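Local coordinates for protein putative oxidoreductase molybdopterin-binding subunit (Sulfolobus tokodaii, PDB 4ZOH) that binds a molybdopterin cytosine dinucleotide cofactor and probably serves as the large catalytic subunit of a molybdenum hydroxylase of the xanthine dehydrogenase and aldehyde oxidase family, at residues G63-P67 and I68-E72; K71-Y75 and V76-I80; A85-R88 and Y89-Y92; V242-R245 and T246-F249; F624-E627 and N628-L632. All coordinates share one frame; numbering follows the deposited sequence.

Contact 1. Residues G63-P67 and I68-E72; sequences GKDFP and IATKE
Asp65 lays its carboxylate across the backbone of Thr70, Lys71 and Glu72, and one oxygen, OD1, accepts hydrogen bonds from all three amides. Glu72 N gives the shortest, 2.8 Å from Asp65 OD1, arriving from above the carboxylate plane. Lys71 N meets the same OD1 nearly along its C-O axis, while Thr70 N, at 3.2 Å from Asp65 OD1, uses the anti lone pair. Aspartate suits this place because its short side chain can sink an anionic oxygen among clustered N-H groups. Its other oxygen, OD2, is bound by His122. These donors probably stabilise the charge of Asp65, whose OD2 lies 4.5 Å from Glu72 OE1; the carboxylate of Glu72 is itself held by His43 and Ser123.

Thr70 adds a second tie: with chi1 at 52°, its OG1 reaches back and donates to Lys64 O at 2.6 Å, from above the carbonyl plane. Between the two ends the chain reverses at Pro67, whose preceding peptide bond is cis, bringing Ala69 CA within 3.3 Å of Asp65 O in a CA-H...O contact. Pro67 and Ile68 rest on helix 223-235. This is a cis-proline turn, here braced by an aspartate in the a/b hammerhead domain.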
loop_
_atom_site.group_PDB
_atom_site.type_symbol
_atom_site.label_atom_id
_atom_site.label_comp_id
_atom_site.label_asym_id
_atom_site.label_seq_id
_atom_site.Cartn_x
_atom_site.Cartn_y
_atom_site.Cartn_z
ATOM N N GLY A 63 -11.973 -27.977 17.619
ATOM C CA GLY A 63 -12.036 -29.421 17.454
ATOM C C GLY A 63 -10.736 -30.006 16.971
ATOM O O GLY A 63 -10.648 -31.212 16.814
ATOM N N LYS A 64 -9.715 -29.162 16.734
ATOM C CA LYS A 64 -8.389 -29.648 16.322
ATOM C C LYS A 64 -7.268 -28.974 17.096
ATOM O O LYS A 64 -7.457 -27.949 17.764
ATOM C CB LYS A 64 -8.227 -29.524 14.823
ATOM C CG LYS A 64 -9.301 -30.317 14.107
ATOM C CD LYS A 64 -9.476 -29.868 12.691
ATOM C CE LYS A 64 -9.043 -30.978 11.753
ATOM N NZ LYS A 64 -9.493 -30.644 10.369
ATOM N N ASP A 65 -6.116 -29.594 17.095
ATOM C CA ASP A 65 -4.996 -29.010 17.815
ATOM C C ASP A 65 -3.953 -28.424 16.803
ATOM O O ASP A 65 -2.853 -28.091 17.203
ATOM C CB ASP A 65 -4.314 -30.068 18.705
ATOM C CG ASP A 65 -5.006 -30.280 20.087
ATOM O OD1 ASP A 65 -5.264 -29.293 20.815
ATOM O OD2 ASP A 65 -5.196 -31.488 20.448
ATOM N N PHE A 66 -4.291 -28.358 15.514
ATOM C CA PHE A 66 -3.403 -27.858 14.407
ATOM C C PHE A 66 -4.358 -27.183 13.441
ATOM O O PHE A 66 -5.450 -27.739 13.218
ATOM C CB PHE A 66 -2.634 -29.012 13.724
ATOM C CG PHE A 66 -1.647 -29.704 14.664
ATOM C CD1 PHE A 66 -0.316 -29.195 14.850
ATOM C CD2 PHE A 66 -2.049 -30.849 15.430
ATOM C CE1 PHE A 66 0.553 -29.803 15.767
ATOM C CE2 PHE A 66 -1.168 -31.458 16.353
ATOM C CZ PHE A 66 0.131 -30.936 16.530
ATOM N N PRO A 67 -3.984 -26.014 12.864
ATOM C CA PRO A 67 -2.645 -25.361 13.051
ATOM C C PRO A 67 -2.357 -24.803 14.429
ATOM O O PRO A 67 -1.167 -24.781 14.865
ATOM C CB PRO A 67 -2.673 -24.187 12.048
ATOM C CG PRO A 67 -4.111 -24.052 11.595
ATOM C CD PRO A 67 -4.690 -25.476 11.699
ATOM N N ILE A 68 -3.393 -24.318 15.119
ATOM C CA ILE A 68 -3.193 -23.729 16.468
ATOM C C ILE A 68 -3.649 -24.764 17.542
ATOM O O ILE A 68 -4.667 -25.419 17.337
ATOM C CB ILE A 68 -3.931 -22.407 16.642
ATOM C CG1 ILE A 68 -3.597 -21.406 15.495
ATOM C CG2 ILE A 68 -3.619 -21.772 18.038
ATOM C CD1 ILE A 68 -2.096 -20.885 15.440
ATOM N N ALA A 69 -2.904 -24.933 18.649
ATOM C CA ALA A 69 -3.308 -25.899 19.650
ATOM C C ALA A 69 -4.479 -25.284 20.375
ATOM O O ALA A 69 -4.458 -24.051 20.675
ATOM C CB ALA A 69 -2.209 -26.198 20.612
ATOM N N THR A 70 -5.491 -26.138 20.633
ATOM C CA THR A 70 -6.737 -25.777 21.419
ATOM C C THR A 70 -6.811 -26.428 22.796
ATOM O O THR A 70 -6.894 -25.720 23.780
ATOM C CB THR A 70 -8.008 -26.137 20.660
ATOM O OG1 THR A 70 -7.915 -27.499 20.271
ATOM C CG2 THR A 70 -8.149 -25.315 19.409
ATOM N N LYS A 71 -6.722 -27.766 22.867
ATOM C CA LYS A 71 -6.627 -28.537 24.165
ATOM C C LYS A 71 -5.245 -29.034 24.540
ATOM O O LYS A 71 -4.941 -29.228 25.749
ATOM C CB LYS A 71 -7.462 -29.809 24.138
ATOM C CG LYS A 71 -8.508 -29.916 23.070
ATOM C CD LYS A 71 -9.836 -29.443 23.595
ATOM C CE LYS A 71 -10.935 -30.087 22.763
ATOM N NZ LYS A 71 -12.119 -29.200 22.875
ATOM N N GLU A 72 -4.410 -29.287 23.520
ATOM C CA GLU A 72 -3.151 -29.963 23.769
ATOM C C GLU A 72 -2.017 -29.418 22.875
ATOM O O GLU A 72 -2.083 -29.526 21.628
ATOM C CB GLU A 72 -3.334 -31.472 23.569
ATOM C CG GLU A 72 -2.194 -32.360 24.138
ATOM C CD GLU A 72 -2.433 -33.845 23.810
ATOM O OE1 GLU A 72 -3.619 -34.245 23.672
ATOM O OE2 GLU A 72 -1.447 -34.615 23.641
HETATM O O HOH W 1 -10.953 -27.519 20.230
HETATM O O HOH W 2 -0.678 -29.751 19.235
#

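Contact 2. Residues K71-Y75 and V76-I80; sequences KETTY and VGQPI
Gln78 packs its aliphatic chain on the ring of Tyr75, across a type II beta turn that runs between these two residues and leads from strand 72-73 into strand 79-85 of the hammerhead domain. Gln78 N closes the turn on Tyr75 O at 3.0 Å. Gly77 occupies the third position with phi at 100°, where a CB would collide with the preceding carbonyl oxygen.

The tight part lies over the phenol. Tyr75 CG takes the crowded position between its backbone N and carbonyl carbon (chi1 58°), and Gln78 CB sits over the ring centre, 3.5 Å from the centroid, in a CH-pi contact. From there the glutamine runs on extended, carrying OE1 to Thr73 and Thr74. Thr73 OG1 donates to Gln78 OE1 at 2.7 Å, in the carbonyl plane, and Thr74 N donates to the same OE1 at 3.0 Å, tilted from that plane. Two donors on one oxygen fix the rotation of the amide. Thr73 also rests its CB on Ile80 CG2.

The looser corner of the turn is Val76, which is partly exposed. At the buried amide end, by contrast, Gln78 NE2 donates to two bound waters. One joins it to Glu72 O and Thr74 OG1; the second accepts from Gln78 NE2 at 2.9 Å and is hydrogen-bonded to Tyr75 OH at 3.1 Å.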
loop_
_atom_site.group_PDB
_atom_site.type_symbol
_atom_site.label_atom_id
_atom_site.label_comp_id
_atom_site.label_asym_id
_atom_site.label_seq_id
_atom_site.Cartn_x
_atom_site.Cartn_y
_atom_site.Cartn_z
ATOM N N LYS A 71 -6.722 -27.766 22.867
ATOM C CA LYS A 71 -6.627 -28.537 24.165
ATOM C C LYS A 71 -5.245 -29.034 24.540
ATOM O O LYS A 71 -4.941 -29.228 25.749
ATOM C CB LYS A 71 -7.462 -29.809 24.138
ATOM C CG LYS A 71 -8.508 -29.916 23.070
ATOM C CD LYS A 71 -9.836 -29.443 23.595
ATOM C CE LYS A 71 -10.935 -30.087 22.763
ATOM N NZ LYS A 71 -12.119 -29.200 22.875
ATOM N N GLU A 72 -4.410 -29.287 23.520
ATOM C CA GLU A 72 -3.151 -29.963 23.769
ATOM C C GLU A 72 -2.017 -29.418 22.875
ATOM O O GLU A 72 -2.083 -29.526 21.628
ATOM C CB GLU A 72 -3.334 -31.472 23.569
ATOM C CG GLU A 72 -2.194 -32.360 24.138
ATOM C CD GLU A 72 -2.433 -33.845 23.810
ATOM O OE1 GLU A 72 -3.619 -34.245 23.672
ATOM O OE2 GLU A 72 -1.447 -34.615 23.641
ATOM N N THR A 73 -1.003 -28.860 23.537
ATOM C CA THR A 73 0.192 -28.390 22.873
ATOM C C THR A 73 1.306 -29.448 22.887
ATOM O O THR A 73 1.573 -30.024 23.953
ATOM C CB THR A 73 0.700 -27.067 23.460
ATOM O OG1 THR A 73 1.867 -26.664 22.713
ATOM C CG2 THR A 73 1.040 -27.177 24.918
ATOM N N THR A 74 1.964 -29.629 21.725
ATOM C CA THR A 74 2.972 -30.628 21.470
ATOM C C THR A 74 4.451 -30.215 21.253
ATOM O O THR A 74 5.258 -31.095 20.885
ATOM C CB THR A 74 2.567 -31.507 20.318
ATOM O OG1 THR A 74 2.188 -30.682 19.210
ATOM C CG2 THR A 74 1.361 -32.413 20.711
ATOM N N TYR A 75 4.815 -28.938 21.496
ATOM C CA TYR A 75 6.225 -28.474 21.420
ATOM C C TYR A 75 6.339 -27.098 21.977
ATOM O O TYR A 75 5.425 -26.277 21.775
ATOM C CB TYR A 75 6.793 -28.534 19.957
ATOM C CG TYR A 75 6.072 -27.758 18.878
ATOM C CD1 TYR A 75 6.549 -26.500 18.454
ATOM C CD2 TYR A 75 4.892 -28.238 18.289
ATOM C CE1 TYR A 75 5.906 -25.782 17.459
ATOM C CE2 TYR A 75 4.240 -27.521 17.298
ATOM C CZ TYR A 75 4.776 -26.274 16.872
ATOM O OH TYR A 75 4.153 -25.547 15.857
ATOM N N VAL A 76 7.408 -26.837 22.717
ATOM C CA VAL A 76 7.815 -25.469 23.038
ATOM C C VAL A 76 7.891 -24.671 21.709
ATOM O O VAL A 76 8.420 -25.183 20.676
ATOM C CB VAL A 76 9.133 -25.456 23.751
ATOM C CG1 VAL A 76 9.541 -24.047 24.235
ATOM C CG2 VAL A 76 9.037 -26.424 24.923
ATOM N N GLY A 77 7.235 -23.504 21.715
ATOM C CA GLY A 77 7.158 -22.630 20.541
ATOM C C GLY A 77 5.849 -22.761 19.774
ATOM O O GLY A 77 5.615 -21.970 18.825
ATOM N N GLN A 78 5.014 -23.763 20.122
ATOM C CA GLN A 78 3.738 -23.889 19.420
ATOM C C GLN A 78 2.823 -22.710 19.761
ATOM O O GLN A 78 2.728 -22.320 20.920
ATOM C CB GLN A 78 3.023 -25.196 19.667
ATOM C CG GLN A 78 1.892 -25.478 18.636
ATOM C CD GLN A 78 1.194 -26.776 18.989
ATOM O OE1 GLN A 78 1.344 -27.220 20.108
ATOM N NE2 GLN A 78 0.509 -27.419 18.039
ATOM N N PRO A 79 2.205 -22.108 18.735
ATOM C CA PRO A 79 1.156 -21.117 19.043
ATOM C C PRO A 79 -0.072 -21.723 19.804
ATOM O O PRO A 79 -0.679 -22.770 19.386
ATOM C CB PRO A 79 0.729 -20.596 17.646
ATOM C CG PRO A 79 1.772 -21.046 16.692
ATOM C CD PRO A 79 2.372 -22.320 17.271
ATOM N N ILE A 80 -0.387 -21.067 20.905
ATOM C CA ILE A 80 -1.512 -21.474 21.757
ATOM C C ILE A 80 -2.571 -20.374 21.930
ATOM O O ILE A 80 -3.696 -20.645 22.384
ATOM C CB ILE A 80 -1.008 -22.054 23.124
ATOM C CG1 ILE A 80 -0.169 -21.039 23.882
ATOM C CG2 ILE A 80 -0.255 -23.340 22.825
ATOM C CD1 ILE A 80 0.162 -21.434 25.326
HETATM O O HOH W 2 -0.678 -29.751 19.235
HETATM O O HOH W 3 1.146 -26.288 15.495
#

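Contact 3. Residues A85-R88 and Y89-Y92; sequences AKDR and YEAY
Glu90 folds back along Lys86 and Asp87, and each part of its side chain has its own neighbour. CB lies 3.5 Å from Asp87 OD1. CG stands anti to the carbonyl carbon (chi1 -65°), which keeps it beside the backbone N and 3.4 Å from that same Asp87 OD1. Beyond CG the chain is extended, and CD comes to rest against Lys86 CD at 4.0 Å. Glu90 OE1 touches Lys86 CB and accepts from a water at 2.5 Å, which in turn accepts from Lys86 N. At the tip, Glu90 OE2 remains 4.5 Å from Lys86 NZ, beyond a salt bridge; that ammonium donates to the backbone of another protein chain.

This is the N-cap of helix 88-95, reached from strand 79-85 through a two-residue link. Asp87 OD1 accepts the Glu90 N-H in a nearly straight bond of 3.1 Å (164° at the hydrogen), taking up an amide that the first turn of a helix would otherwise leave without an acceptor. The negative charge of Asp87 probably also suits the N-terminal end of the helix, and a basic side chain of another protein chain pairs with its OD2. Ala91 N donates to Asp87 O, and Ala85 CB lies 4.0 Å from Ala91 CB, a spacing small side chains allow. Arg88 O lies at the edge of the Tyr92 ring, 3.1 Å from CD1 and in its plane.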
loop_
_atom_site.group_PDB
_atom_site.type_symbol
_atom_site.label_atom_id
_atom_site.label_comp_id
_atom_site.label_asym_id
_atom_site.label_seq_id
_atom_site.Cartn_x
_atom_site.Cartn_y
_atom_site.Cartn_z
ATOM N N ALA A 85 -3.270 -5.990 18.662
ATOM C CA ALA A 85 -3.188 -4.663 19.260
ATOM C C ALA A 85 -2.906 -3.589 18.185
ATOM O O ALA A 85 -2.715 -3.898 16.999
ATOM C CB ALA A 85 -2.141 -4.621 20.381
ATOM N N LYS A 86 -2.865 -2.348 18.625
ATOM C CA LYS A 86 -2.705 -1.193 17.774
ATOM C C LYS A 86 -1.376 -1.193 17.093
ATOM O O LYS A 86 -1.299 -0.673 15.998
ATOM C CB LYS A 86 -2.850 0.062 18.634
ATOM C CG LYS A 86 -2.378 1.400 18.082
ATOM C CD LYS A 86 -1.935 2.355 19.199
ATOM C CE LYS A 86 -2.297 3.800 18.883
ATOM N NZ LYS A 86 -2.744 4.587 20.082
ATOM N N ASP A 87 -0.331 -1.686 17.772
ATOM C CA ASP A 87 1.018 -1.815 17.177
ATOM C C ASP A 87 1.861 -2.895 17.863
ATOM O O ASP A 87 1.436 -3.464 18.889
ATOM C CB ASP A 87 1.744 -0.469 17.129
ATOM C CG ASP A 87 2.370 -0.111 18.402
ATOM O OD1 ASP A 87 2.112 -0.684 19.464
ATOM O OD2 ASP A 87 3.160 0.773 18.355
ATOM N N ARG A 88 3.043 -3.180 17.316
ATOM C CA ARG A 88 3.860 -4.289 17.798
ATOM C C ARG A 88 4.256 -4.185 19.276
ATOM O O ARG A 88 4.309 -5.222 19.954
ATOM C CB ARG A 88 5.102 -4.501 16.943
ATOM C CG ARG A 88 5.927 -3.257 16.647
ATOM C CD ARG A 88 6.780 -3.553 15.370
ATOM N NE ARG A 88 5.939 -3.557 14.160
ATOM C CZ ARG A 88 6.329 -4.121 13.017
ATOM N NH1 ARG A 88 7.541 -4.739 12.929
ATOM N NH2 ARG A 88 5.532 -4.085 11.971
ATOM N N TYR A 89 4.527 -2.967 19.753
ATOM C CA TYR A 89 4.970 -2.746 21.110
ATOM C C TYR A 89 3.842 -3.112 22.055
ATOM O O TYR A 89 4.072 -3.808 23.026
ATOM C CB TYR A 89 5.406 -1.265 21.324
ATOM C CG TYR A 89 6.786 -0.955 20.724
ATOM C CD1 TYR A 89 7.913 -0.757 21.566
ATOM C CD2 TYR A 89 6.996 -0.869 19.314
ATOM C CE1 TYR A 89 9.177 -0.444 21.020
ATOM C CE2 TYR A 89 8.256 -0.548 18.778
ATOM C CZ TYR A 89 9.339 -0.353 19.637
ATOM O OH TYR A 89 10.602 -0.075 19.151
ATOM N N GLU A 90 2.621 -2.682 21.722
ATOM C CA GLU A 90 1.459 -2.933 22.557
ATOM C C GLU A 90 1.024 -4.352 22.447
ATOM O O GLU A 90 0.606 -4.931 23.453
ATOM C CB GLU A 90 0.304 -1.980 22.225
ATOM C CG GLU A 90 0.687 -0.536 22.561
ATOM C CD GLU A 90 -0.449 0.466 22.365
ATOM O OE1 GLU A 90 -1.579 0.016 22.074
ATOM O OE2 GLU A 90 -0.234 1.694 22.487
ATOM N N ALA A 91 1.191 -4.952 21.266
ATOM C CA ALA A 91 0.940 -6.395 21.100
ATOM C C ALA A 91 1.780 -7.207 22.086
ATOM O O ALA A 91 1.279 -8.170 22.717
ATOM C CB ALA A 91 1.139 -6.880 19.664
ATOM N N TYR A 92 3.054 -6.819 22.256
ATOM C CA TYR A 92 3.900 -7.634 23.121
ATOM C C TYR A 92 3.623 -7.344 24.597
ATOM O O TYR A 92 3.751 -8.241 25.396
ATOM C CB TYR A 92 5.375 -7.634 22.697
ATOM C CG TYR A 92 5.587 -8.603 21.499
ATOM C CD1 TYR A 92 5.316 -8.164 20.165
ATOM C CD2 TYR A 92 6.029 -9.942 21.667
ATOM C CE1 TYR A 92 5.490 -8.992 19.047
ATOM C CE2 TYR A 92 6.194 -10.811 20.536
ATOM C CZ TYR A 92 5.926 -10.310 19.216
ATOM O OH TYR A 92 6.054 -11.042 18.036
HETATM O O HOH W 4 -3.357 -1.563 21.413
#

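Contact 4. Residues V242-R245 and T246-F249; sequences VPTR and TEEF
Thr244 and Glu247 clasp each other in a capping box that starts helix 245-251. Glu247 N donates to Thr244 OG1 at 3.1 Å, almost straight (171° at the hydrogen), and Thr244 N returns a bond of 3.0 Å to Glu247 OE2. The threonine hydroxyl sits between its own N and carbonyl carbon (chi1 71°), which turns it toward the incoming amide. Glutamate is long enough, extended beyond CG, to carry its carboxylate back to Thr244 N, which approaches from above the carboxylate plane. Behind the box, Glu248 N donates to Thr244 O and Phe249 N to Arg245 O, the first regular helical bonds.

The next shell fixes the carboxylate. Glu247 OE2 is also bound by the hydroxyl of Tyr92, and OE1 makes a salt bridge to Arg38. An alanine in place of Glu247 would probably leave Thr244 N and the Tyr92 hydroxyl without this acceptor and Arg38 without this carboxylate. Pro243, just before the cap, packs against Glu247, its CB 3.8 Å from Glu247 CB. Its CG lies near Glu248 OE2, an oxygen held by Arg168.

Arg245 bends at chi2 and chi3, so that its guanidinium reaches Pro164 O and the backbone of another protein chain, with the side chain about 9 Å from a two-iron, two-sulfur cluster. On the way its aliphatic part crosses the Phe249 side chain at a slant, with Arg245 CD 3.4 Å from Phe249 CE2.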
loop_
_atom_site.group_PDB
_atom_site.type_symbol
_atom_site.label_atom_id
_atom_site.label_comp_id
_atom_site.label_asym_id
_atom_site.label_seq_id
_atom_site.Cartn_x
_atom_site.Cartn_y
_atom_site.Cartn_z
ATOM N N VAL A 242 4.508 -10.158 12.374
ATOM C CA VAL A 242 5.964 -10.361 12.203
ATOM C C VAL A 242 6.532 -10.935 13.506
ATOM O O VAL A 242 6.540 -10.266 14.492
ATOM C CB VAL A 242 6.732 -9.086 11.814
ATOM C CG1 VAL A 242 8.235 -9.388 11.609
ATOM C CG2 VAL A 242 6.134 -8.452 10.567
ATOM N N PRO A 243 7.000 -12.183 13.491
ATOM C CA PRO A 243 7.624 -12.788 14.691
ATOM C C PRO A 243 8.933 -12.108 15.068
ATOM O O PRO A 243 9.634 -11.531 14.180
ATOM C CB PRO A 243 7.864 -14.246 14.262
ATOM C CG PRO A 243 8.081 -14.098 12.780
ATOM C CD PRO A 243 7.143 -13.051 12.312
ATOM N N THR A 244 9.264 -12.127 16.347
ATOM C CA THR A 244 10.641 -11.785 16.725
ATOM C C THR A 244 11.599 -12.904 16.251
ATOM O O THR A 244 11.172 -14.040 15.869
ATOM C CB THR A 244 10.788 -11.642 18.230
ATOM O OG1 THR A 244 10.678 -12.944 18.795
ATOM C CG2 THR A 244 9.690 -10.670 18.828
ATOM N N ARG A 245 12.890 -12.620 16.255
ATOM C CA ARG A 245 13.859 -13.653 15.772
ATOM C C ARG A 245 13.915 -14.822 16.808
ATOM O O ARG A 245 14.082 -15.974 16.424
ATOM C CB ARG A 245 15.278 -13.024 15.555
ATOM C CG ARG A 245 16.395 -14.022 15.238
ATOM C CD ARG A 245 16.115 -14.885 14.015
ATOM N NE ARG A 245 16.077 -13.957 12.893
ATOM C CZ ARG A 245 16.057 -14.276 11.604
ATOM N NH1 ARG A 245 15.962 -15.560 11.226
ATOM N NH2 ARG A 245 16.060 -13.287 10.685
ATOM N N THR A 246 13.799 -14.515 18.098
ATOM C CA THR A 246 13.624 -15.608 19.130
ATOM C C THR A 246 12.475 -16.548 18.748
ATOM O O THR A 246 12.654 -17.782 18.639
ATOM C CB THR A 246 13.515 -15.073 20.557
ATOM O OG1 THR A 246 14.682 -14.290 20.827
ATOM C CG2 THR A 246 13.399 -16.197 21.616
ATOM N N GLU A 247 11.323 -15.971 18.431
ATOM C CA GLU A 247 10.215 -16.774 17.937
ATOM C C GLU A 247 10.590 -17.612 16.736
ATOM O O GLU A 247 10.229 -18.818 16.647
ATOM C CB GLU A 247 9.027 -15.847 17.552
ATOM C CG GLU A 247 8.314 -15.283 18.795
ATOM C CD GLU A 247 7.079 -14.520 18.363
ATOM O OE1 GLU A 247 6.011 -15.133 18.112
ATOM O OE2 GLU A 247 7.220 -13.309 18.245
ATOM N N GLU A 248 11.274 -16.972 15.765
ATOM C CA GLU A 248 11.572 -17.657 14.531
ATOM C C GLU A 248 12.434 -18.891 14.906
ATOM O O GLU A 248 12.132 -19.977 14.510
ATOM C CB GLU A 248 12.348 -16.711 13.546
ATOM C CG GLU A 248 12.389 -17.285 12.145
ATOM C CD GLU A 248 11.088 -17.167 11.361
ATOM O OE1 GLU A 248 11.184 -17.353 10.122
ATOM O OE2 GLU A 248 9.951 -16.884 11.948
ATOM N N PHE A 249 13.472 -18.704 15.723
ATOM C CA PHE A 249 14.381 -19.813 16.049
ATOM C C PHE A 249 13.653 -20.981 16.670
ATOM O O PHE A 249 13.914 -22.093 16.315
ATOM C CB PHE A 249 15.507 -19.355 17.012
ATOM C CG PHE A 249 16.703 -18.819 16.289
ATOM C CD1 PHE A 249 17.443 -19.672 15.458
ATOM C CD2 PHE A 249 17.085 -17.474 16.423
ATOM C CE1 PHE A 249 18.545 -19.217 14.753
ATOM C CE2 PHE A 249 18.203 -17.015 15.747
ATOM C CZ PHE A 249 18.939 -17.872 14.912
#

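Contact 5. Residues F624-E627 and N628-L632; sequences FFDE and NGQLL
With chi1 at 70°, Asp626 holds its carboxylate between its own N and carbonyl carbon, while Gln630 sets CG beside its backbone N (chi1 -40°). The two side chains therefore lie alongside each other, pointing the same way, with carboxylate and amide planes only 10° apart. Asp626 OD2 touches Gln630 CG at 3.2 Å. Asp626 OD1 accepts from Gln630 N at 2.9 Å, the donor standing above the carboxylate plane.

The backbone forms a tight hairpin: a type I turn from Asp626 to Gly629 followed by a G1 bulge. Gly629 N donates to Asp626 O, and Asp626 N donates to Gln630 O at 2.7 Å. Gly629 has positive phi, easily reached without a side chain. One step out, Phe625 and Leu631 form a non-hydrogen-bonded pair, and then Leu632 N meets Phe624 O at 2.7 Å. Phe625 CE1 touches Leu631 CB at 3.9 Å, while Leu631 CD1 lies over one face of the ring, offset toward its rim. The other side of the hairpin carries Leu632, with CD2 against Asp626 CB.

An alanine at Asp626 would probably leave Gln630 N without this acceptor and the side chain of Gln630 freer to turn. Asp626 serves the turn through N, O and OD1 together, a polar grip that Phe625 and Leu631 complement with apolar contact beside His254.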
loop_
_atom_site.group_PDB
_atom_site.type_symbol
_atom_site.label_atom_id
_atom_site.label_comp_id
_atom_site.label_asym_id
_atom_site.label_seq_id
_atom_site.Cartn_x
_atom_site.Cartn_y
_atom_site.Cartn_z
ATOM N N PHE A 624 20.044 -27.815 19.394
ATOM C CA PHE A 624 19.935 -28.720 20.484
ATOM C C PHE A 624 18.971 -28.238 21.588
ATOM O O PHE A 624 18.880 -27.031 21.865
ATOM C CB PHE A 624 21.345 -29.017 21.079
ATOM C CG PHE A 624 22.336 -29.525 20.041
ATOM C CD1 PHE A 624 22.121 -30.789 19.379
ATOM C CD2 PHE A 624 23.478 -28.749 19.683
ATOM C CE1 PHE A 624 23.018 -31.263 18.372
ATOM C CE2 PHE A 624 24.369 -29.226 18.692
ATOM C CZ PHE A 624 24.127 -30.462 18.026
ATOM N N PHE A 625 18.334 -29.226 22.245
ATOM C CA PHE A 625 17.319 -29.000 23.298
ATOM C C PHE A 625 17.808 -29.413 24.647
ATOM O O PHE A 625 18.494 -30.394 24.772
ATOM C CB PHE A 625 16.060 -29.784 22.970
ATOM C CG PHE A 625 15.477 -29.405 21.647
ATOM C CD1 PHE A 625 14.546 -28.352 21.558
ATOM C CD2 PHE A 625 15.877 -30.066 20.468
ATOM C CE1 PHE A 625 13.993 -28.007 20.331
ATOM C CE2 PHE A 625 15.352 -29.682 19.228
ATOM C CZ PHE A 625 14.421 -28.639 19.165
ATOM N N ASP A 626 17.495 -28.676 25.681
ATOM C CA ASP A 626 17.805 -29.215 26.983
ATOM C C ASP A 626 16.745 -30.325 27.302
ATOM O O ASP A 626 15.800 -30.607 26.509
ATOM C CB ASP A 626 17.821 -28.100 28.003
ATOM C CG ASP A 626 16.401 -27.553 28.266
ATOM O OD1 ASP A 626 15.395 -28.174 27.865
ATOM O OD2 ASP A 626 16.287 -26.509 28.888
ATOM N N GLU A 627 16.887 -30.983 28.442
ATOM C CA GLU A 627 16.036 -32.128 28.708
ATOM C C GLU A 627 14.584 -31.731 29.110
ATOM O O GLU A 627 13.713 -32.578 29.110
ATOM C CB GLU A 627 16.697 -33.043 29.736
ATOM C CG GLU A 627 16.267 -32.709 31.143
ATOM C CD GLU A 627 17.428 -32.565 32.079
ATOM O OE1 GLU A 627 18.377 -33.383 31.977
ATOM O OE2 GLU A 627 17.379 -31.629 32.911
ATOM N N ASN A 628 14.335 -30.453 29.400
ATOM C CA ASN A 628 12.971 -29.880 29.400
ATOM C C ASN A 628 12.385 -29.561 28.018
ATOM O O ASN A 628 11.384 -28.838 27.939
ATOM C CB ASN A 628 12.977 -28.596 30.177
ATOM C CG ASN A 628 13.426 -28.790 31.587
ATOM O OD1 ASN A 628 13.076 -29.761 32.199
ATOM N ND2 ASN A 628 14.196 -27.864 32.107
ATOM N N GLY A 629 13.047 -30.010 26.937
ATOM C CA GLY A 629 12.599 -29.743 25.556
ATOM C C GLY A 629 12.667 -28.259 25.147
ATOM O O GLY A 629 11.937 -27.877 24.244
ATOM N N GLN A 630 13.504 -27.438 25.824
ATOM C CA GLN A 630 13.782 -26.029 25.447
ATOM C C GLN A 630 14.989 -25.985 24.512
ATOM O O GLN A 630 16.079 -26.489 24.838
ATOM C CB GLN A 630 14.171 -25.114 26.627
ATOM C CG GLN A 630 13.441 -25.275 27.950
ATOM C CD GLN A 630 12.038 -24.785 27.891
ATOM O OE1 GLN A 630 11.139 -25.477 27.406
ATOM N NE2 GLN A 630 11.823 -23.607 28.418
ATOM N N LEU A 631 14.782 -25.348 23.372
ATOM C CA LEU A 631 15.858 -25.107 22.417
ATOM C C LEU A 631 16.922 -24.240 23.103
ATOM O O LEU A 631 16.606 -23.197 23.677
ATOM C CB LEU A 631 15.276 -24.437 21.166
ATOM C CG LEU A 631 16.246 -23.946 20.101
ATOM C CD1 LEU A 631 17.083 -25.141 19.573
ATOM C CD2 LEU A 631 15.447 -23.254 18.975
ATOM N N LEU A 632 18.163 -24.705 23.103
ATOM C CA LEU A 632 19.291 -24.014 23.795
ATOM C C LEU A 632 19.800 -22.822 22.983
ATOM O O LEU A 632 20.424 -21.923 23.508
ATOM C CB LEU A 632 20.469 -25.000 24.056
ATOM C CG LEU A 632 20.242 -26.001 25.193
ATOM C CD1 LEU A 632 21.294 -27.122 25.130
ATOM C CD2 LEU A 632 20.267 -25.368 26.585
#

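How the contacts relate
From the N terminus, contact 1 closes the cis-proline loop before strand 72-73, and contact 2 takes over at the shared Lys71 and Glu72, turning the chain into strand 79-85. They touch directly: Ala69 N probably bonds Pro79 O, and the Phe66 ring packs on Thr74 and Gln78. Contact 3 starts the helix at the far end of that strand. Much later, contact 4 starts helix 245-251; its Glu247 meets Tyr92 of contact 3, tying the hammerhead domain to the first cofactor-binding range. Contact 5, the hairpin of the second such range, packs on Val76 of contact 2 and on Phe249 of contact 4. Contacts 1 and 2 overlap; the others follow in series, and none encloses another.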